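Local coordinates for protein endo-1,4-beta-xylanase C (Paenibacillus barcinonensis, PDB 4XUR) that hydrolyses internal beta-1,4-xylosidic linkages in xylan; this piece is its CBM22 domain, which binds xylotetraose and a calcium ion, at residues H44-T58 / V156-D168. Numbering follows the deposited sequence.
With CA (calcium ion), chain G.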
loop_
_atom_site.group_PDB
_atom_site.type_symbol
_atom_site.label_atom_id
_atom_site.label_comp_id
_atom_site.label_asym_id
_atom_site.label_seq_id
_atom_site.Cartn_x
_atom_site.Cartn_y
_atom_site.Cartn_z
ATOM N N HIS A 44 12.990 7.552 1.432
ATOM C CA HIS A 44 13.108 8.098 0.091
ATOM C C HIS A 44 13.518 9.561 0.180
ATOM O O HIS A 44 12.738 10.414 0.597
ATOM C CB HIS A 44 11.780 7.998 -0.741
ATOM C CG HIS A 44 11.861 8.650 -2.085
ATOM N ND1 HIS A 44 12.784 8.299 -3.074
ATOM C CD2 HIS A 44 11.106 9.644 -2.612
ATOM C CE1 HIS A 44 12.565 9.052 -4.151
ATOM N NE2 HIS A 44 11.572 9.885 -3.881
ATOM N N ASN A 45 14.791 9.822 -0.099
ATOM C CA ASN A 45 15.363 11.157 0.070
ATOM C C ASN A 45 15.031 11.761 1.459
ATOM O O ASN A 45 14.719 12.951 1.596
ATOM C CB ASN A 45 14.884 12.100 -1.037
ATOM C CG ASN A 45 15.363 11.724 -2.445
ATOM O OD1 ASN A 45 14.628 11.885 -3.410
ATOM N ND2 ASN A 45 16.585 11.270 -2.575
ATOM N N SER A 46 15.106 10.924 2.491
ATOM C CA SER A 46 14.728 11.304 3.849
ATOM C C SER A 46 15.188 10.256 4.814
ATOM O O SER A 46 15.768 9.255 4.406
ATOM C CB SER A 46 13.223 11.507 3.964
ATOM O OG SER A 46 12.465 10.338 3.549
ATOM N N ASN A 47 14.889 10.476 6.082
ATOM C CA ASN A 47 15.368 9.638 7.145
ATOM C C ASN A 47 14.407 8.592 7.654
ATOM O O ASN A 47 14.812 7.649 8.364
ATOM C CB ASN A 47 15.843 10.536 8.321
ATOM C CG ASN A 47 16.647 9.757 9.369
ATOM O OD1 ASN A 47 17.648 9.109 9.054
ATOM N ND2 ASN A 47 16.205 9.826 10.629
ATOM N N ARG A 48 13.125 8.703 7.306
ATOM C CA ARG A 48 12.129 7.784 7.848
ATOM C C ARG A 48 11.181 7.258 6.772
ATOM O O ARG A 48 10.898 7.953 5.777
ATOM C CB ARG A 48 11.342 8.442 8.982
ATOM C CG ARG A 48 12.273 8.966 10.096
ATOM C CD ARG A 48 11.616 9.180 11.412
ATOM N NE ARG A 48 12.532 9.883 12.331
ATOM C CZ ARG A 48 12.197 10.348 13.527
ATOM N NH1 ARG A 48 10.985 10.164 14.007
ATOM N NH2 ARG A 48 13.113 10.975 14.252
ATOM N N SER A 49 10.715 6.033 7.001
ATOM C CA SER A 49 9.799 5.365 6.042
ATOM C C SER A 49 9.111 4.245 6.755
ATOM O O SER A 49 9.359 3.983 7.903
ATOM C CB SER A 49 10.598 4.910 4.828
ATOM O OG SER A 49 11.539 3.905 5.171
ATOM N N LEU A 50 8.184 3.545 6.065
ATOM C CA LEU A 50 7.408 2.534 6.702
ATOM C C LEU A 50 7.846 1.191 6.207
ATOM O O LEU A 50 7.683 0.865 5.039
ATOM C CB LEU A 50 5.913 2.744 6.346
ATOM C CG LEU A 50 4.961 1.718 6.991
ATOM C CD1 LEU A 50 5.121 1.678 8.495
ATOM C CD2 LEU A 50 3.544 2.068 6.545
ATOM N N LYS A 51 8.450 0.381 7.115
ATOM C CA LYS A 51 8.900 -0.936 6.814
ATOM C C LYS A 51 7.856 -1.957 7.162
ATOM O O LYS A 51 7.344 -1.935 8.271
ATOM C CB LYS A 51 10.196 -1.270 7.540
ATOM C CG LYS A 51 10.824 -2.617 7.098
ATOM C CD LYS A 51 12.095 -2.985 7.909
ATOM C CE LYS A 51 12.803 -4.176 7.208
ATOM N NZ LYS A 51 14.254 -4.273 7.496
ATOM N N THR A 52 7.551 -2.838 6.224
ATOM C CA THR A 52 6.708 -4.003 6.512
ATOM C C THR A 52 7.606 -5.252 6.435
ATOM O O THR A 52 8.300 -5.480 5.458
ATOM C CB THR A 52 5.528 -4.146 5.493
ATOM O OG1 THR A 52 4.784 -2.928 5.491
ATOM C CG2 THR A 52 4.678 -5.337 5.857
ATOM N N SER A 53 7.505 -6.088 7.452
ATOM C CA SER A 53 8.326 -7.299 7.588
ATOM C C SER A 53 7.525 -8.383 8.217
ATOM O O SER A 53 6.363 -8.177 8.602
ATOM C CB SER A 53 9.583 -6.993 8.458
ATOM O OG SER A 53 9.199 -6.692 9.781
ATOM N N SER A 54 8.132 -9.567 8.401
ATOM C CA SER A 54 7.409 -10.733 8.940
ATOM C C SER A 54 6.209 -11.069 8.048
ATOM O O SER A 54 5.171 -11.507 8.562
ATOM C CB SER A 54 6.929 -10.518 10.386
ATOM O OG SER A 54 8.020 -10.377 11.267
ATOM N N ARG A 55 6.365 -10.890 6.734
ATOM C CA ARG A 55 5.332 -11.217 5.765
ATOM C C ARG A 55 5.355 -12.740 5.526
ATOM O O ARG A 55 6.409 -13.310 5.341
ATOM C CB ARG A 55 5.539 -10.444 4.457
ATOM C CG ARG A 55 5.652 -8.911 4.606
ATOM C CD ARG A 55 6.004 -8.214 3.266
ATOM N NE ARG A 55 4.923 -8.407 2.249
ATOM C CZ ARG A 55 5.090 -8.932 1.041
ATOM N NH1 ARG A 55 6.252 -9.335 0.610
ATOM N NH2 ARG A 55 4.015 -9.091 0.219
ATOM N N SER A 56 4.190 -13.353 5.555
ATOM C CA SER A 56 4.109 -14.819 5.257
ATOM C C SER A 56 2.947 -15.075 4.280
ATOM O O SER A 56 2.483 -16.232 4.133
ATOM C CB SER A 56 3.940 -15.606 6.548
ATOM O OG SER A 56 2.755 -15.355 7.252
ATOM N N GLU A 57 2.487 -14.017 3.628
ATOM C CA GLU A 57 1.598 -14.120 2.493
ATOM C C GLU A 57 1.919 -12.991 1.499
ATOM O O GLU A 57 2.540 -11.968 1.857
ATOM C CB GLU A 57 0.124 -14.022 2.935
ATOM C CG GLU A 57 -0.377 -14.996 3.982
ATOM C CD GLU A 57 -0.496 -16.449 3.521
ATOM O OE1 GLU A 57 -0.377 -16.747 2.330
ATOM O OE2 GLU A 57 -0.681 -17.336 4.422
ATOM N N THR A 58 1.557 -13.191 0.226
ATOM C CA THR A 58 1.818 -12.173 -0.797
ATOM C C THR A 58 1.004 -10.956 -0.445
ATOM O O THR A 58 1.412 -9.831 -0.735
ATOM C CB THR A 58 1.350 -12.589 -2.236
ATOM O OG1 THR A 58 -0.060 -12.873 -2.203
ATOM C CG2 THR A 58 2.113 -13.793 -2.748
ATOM N N VAL A 156 3.030 -19.914 -2.024
ATOM C CA VAL A 156 3.812 -18.691 -1.618
ATOM C C VAL A 156 5.261 -19.102 -1.377
ATOM O O VAL A 156 5.532 -20.169 -0.796
ATOM C CB VAL A 156 3.185 -18.028 -0.358
ATOM C CG1 VAL A 156 4.024 -16.853 0.121
ATOM C CG2 VAL A 156 1.789 -17.551 -0.684
ATOM N N THR A 157 6.187 -18.259 -1.775
ATOM C CA THR A 157 7.637 -18.545 -1.611
ATOM C C THR A 157 8.342 -17.456 -0.791
ATOM O O THR A 157 7.743 -16.482 -0.391
ATOM C CB THR A 157 8.333 -18.574 -2.975
ATOM O OG1 THR A 157 8.223 -17.275 -3.564
ATOM C CG2 THR A 157 7.667 -19.557 -3.883
ATOM N N GLU A 158 9.608 -17.681 -0.529
ATOM C CA GLU A 158 10.489 -16.666 0.052
ATOM C C GLU A 158 10.560 -15.349 -0.685
ATOM O O GLU A 158 10.488 -14.264 -0.037
ATOM C CB GLU A 158 11.890 -17.215 0.056
ATOM C CG GLU A 158 12.989 -16.148 0.326
ATOM C CD GLU A 158 14.275 -16.728 0.837
ATOM O OE1 GLU A 158 15.104 -15.927 1.364
ATOM O OE2 GLU A 158 14.482 -17.951 0.790
ATOM N N THR A 159 10.774 -15.397 -1.989
ATOM C CA THR A 159 10.969 -14.219 -2.826
ATOM C C THR A 159 9.698 -13.368 -2.820
ATOM O O THR A 159 9.756 -12.140 -2.889
ATOM C CB THR A 159 11.314 -14.604 -4.287
ATOM O OG1 THR A 159 10.478 -15.683 -4.729
ATOM C CG2 THR A 159 12.743 -15.072 -4.395
ATOM N N ASP A 160 8.553 -14.029 -2.739
ATOM C CA ASP A 160 7.255 -13.352 -2.649
ATOM C C ASP A 160 7.051 -12.552 -1.382
ATOM O O ASP A 160 6.299 -11.535 -1.388
ATOM C CB ASP A 160 6.097 -14.381 -2.672
ATOM C CG ASP A 160 5.936 -15.053 -4.003
ATOM O OD1 ASP A 160 6.020 -14.429 -5.093
ATOM O OD2 ASP A 160 5.669 -16.271 -3.951
ATOM N N THR A 161 7.688 -12.970 -0.278
ATOM C CA THR A 161 7.350 -12.457 1.051
ATOM C C THR A 161 8.449 -11.618 1.667
ATOM O O THR A 161 8.547 -11.505 2.891
ATOM C CB THR A 161 6.862 -13.581 2.014
ATOM O OG1 THR A 161 7.871 -14.577 2.105
ATOM C CG2 THR A 161 5.537 -14.172 1.572
ATOM N N ILE A 162 9.339 -11.101 0.828
ATOM C CA ILE A 162 10.379 -10.272 1.305
ATOM C C ILE A 162 9.852 -9.003 1.987
ATOM O O ILE A 162 8.787 -8.478 1.609
ATOM C CB ILE A 162 11.377 -9.827 0.183
ATOM C CG1 ILE A 162 10.622 -9.184 -0.974
ATOM C CG2 ILE A 162 12.221 -10.997 -0.262
ATOM C CD1 ILE A 162 11.323 -7.961 -1.478
ATOM N N PRO A 163 10.576 -8.493 3.020
ATOM C CA PRO A 163 10.197 -7.214 3.612
ATOM C C PRO A 163 10.426 -6.066 2.645
ATOM O O PRO A 163 11.246 -6.184 1.717
ATOM C CB PRO A 163 11.147 -7.076 4.810
ATOM C CG PRO A 163 12.379 -7.827 4.373
ATOM C CD PRO A 163 11.883 -8.992 3.538
ATOM N N PHE A 164 9.705 -4.954 2.810
ATOM C CA PHE A 164 9.877 -3.806 1.949
ATOM C C PHE A 164 9.386 -2.508 2.628
ATOM O O PHE A 164 8.693 -2.549 3.614
ATOM C CB PHE A 164 9.200 -3.981 0.577
ATOM C CG PHE A 164 7.687 -4.079 0.620
ATOM C CD1 PHE A 164 6.928 -2.953 0.661
ATOM C CD2 PHE A 164 7.076 -5.310 0.612
ATOM C CE1 PHE A 164 5.542 -3.060 0.704
ATOM C CE2 PHE A 164 5.693 -5.422 0.612
ATOM C CZ PHE A 164 4.946 -4.263 0.671
ATOM N N TYR A 165 9.844 -1.410 2.068
ATOM C CA TYR A 165 9.624 -0.047 2.569
ATOM C C TYR A 165 8.696 0.692 1.649
ATOM O O TYR A 165 8.758 0.506 0.446
ATOM C CB TYR A 165 10.958 0.743 2.618
ATOM C CG TYR A 165 12.035 0.028 3.446
ATOM C CD1 TYR A 165 12.816 -0.986 2.866
ATOM C CD2 TYR A 165 12.178 0.315 4.798
ATOM C CE1 TYR A 165 13.804 -1.661 3.640
ATOM C CE2 TYR A 165 13.122 -0.350 5.589
ATOM C CZ TYR A 165 13.947 -1.322 4.971
ATOM O OH TYR A 165 14.878 -1.989 5.736
ATOM N N VAL A 166 7.829 1.532 2.221
ATOM C CA VAL A 166 7.135 2.557 1.433
ATOM C C VAL A 166 7.318 3.952 2.045
ATOM O O VAL A 166 7.576 4.051 3.244
ATOM C CB VAL A 166 5.594 2.329 1.283
ATOM C CG1 VAL A 166 5.314 0.986 0.600
ATOM C CG2 VAL A 166 4.874 2.399 2.607
ATOM N N ASP A 167 7.234 4.972 1.223
ATOM C CA ASP A 167 7.426 6.369 1.639
ATOM C C ASP A 167 6.731 7.327 0.668
ATOM O O ASP A 167 6.359 6.958 -0.443
ATOM C CB ASP A 167 8.943 6.693 1.713
ATOM C CG ASP A 167 9.284 7.821 2.635
ATOM O OD1 ASP A 167 8.432 8.334 3.421
ATOM O OD2 ASP A 167 10.486 8.180 2.614
ATOM N N ASP A 168 6.533 8.567 1.109
ATOM C CA ASP A 168 6.036 9.663 0.255
ATOM C C ASP A 168 4.719 9.292 -0.481
ATOM O O ASP A 168 4.611 9.436 -1.715
ATOM C CB ASP A 168 7.119 10.140 -0.724
ATOM C CG ASP A 168 8.239 10.927 -0.026
ATOM O OD1 ASP A 168 8.028 11.469 1.111
ATOM O OD2 ASP A 168 9.358 10.979 -0.602
HETATM CA CA CA G . 10.110 9.753 4.557
HETATM O O HOH W 1 6.175 -1.127 3.821
HETATM O O HOH W 2 8.711 -9.963 5.157
HETATM O O HOH W 3 8.956 -13.548 4.895
HETATM O O HOH W 4 9.889 11.462 3.187
#
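F164 CE2, at the rim of its ring, lies over one face of the R55 guanidinium, 3.5 Å from R55 NE. The two planes are 66° apart, and R55 CZ lies at the edge of the F164 ring. At the guanidinium edge, R55 NH1 donates to two backbone carbonyls, I162 O at 2.9 Å and D160 O at 3.0 Å. The bond to D160 O lies on a carbonyl lone pair. A bend in the arginine chain (chi3 63°) turns the group back to these acceptors. R55 NE bonds to H60 O and R55 NH2 to T148 OG1, so several loops share this one side chain. Cutting this side chain back to an alanine is likely to leave the carbonyls of D160, I162 and H60 without their arginine donor and F164 CE2 without its cover. At the other end, the H44 ring meets D168 OD2 at its edge, H44 CD2 to D168 OD2 3.0 Å, with ring and carboxylate 78° apart. One face of that ring carries N45 OD1.

Between these ends, strand 48-53 and the first part of strand 164-173 pair antiparallel in the beta-sandwich of this CBM22 domain. L50-V166 and T52-F164 are hydrogen-bonded pairs, and K51-Y165 is a non-hydrogen-bonded pair. Water 1 links L50 O, F164 O and T52 OG1. The extended K51 chain, CG anti to the backbone N, runs alongside the Y165 ring. K51 NZ donates to Y165 OH at 3.0 Å.

Beyond the strands' pairing, D167 OD1 and OD2 each bind the calcium ion at 2.5 Å. S46 OG, R48 O and water 4 are further ligands, and D19 and E21 complete the site. D167 OD2 also takes the backbone N-H of H44, with H44 N at 2.8 Å, on its anti lone pair. Water 4 donates to D168 OD1, a second-shell link to the metal.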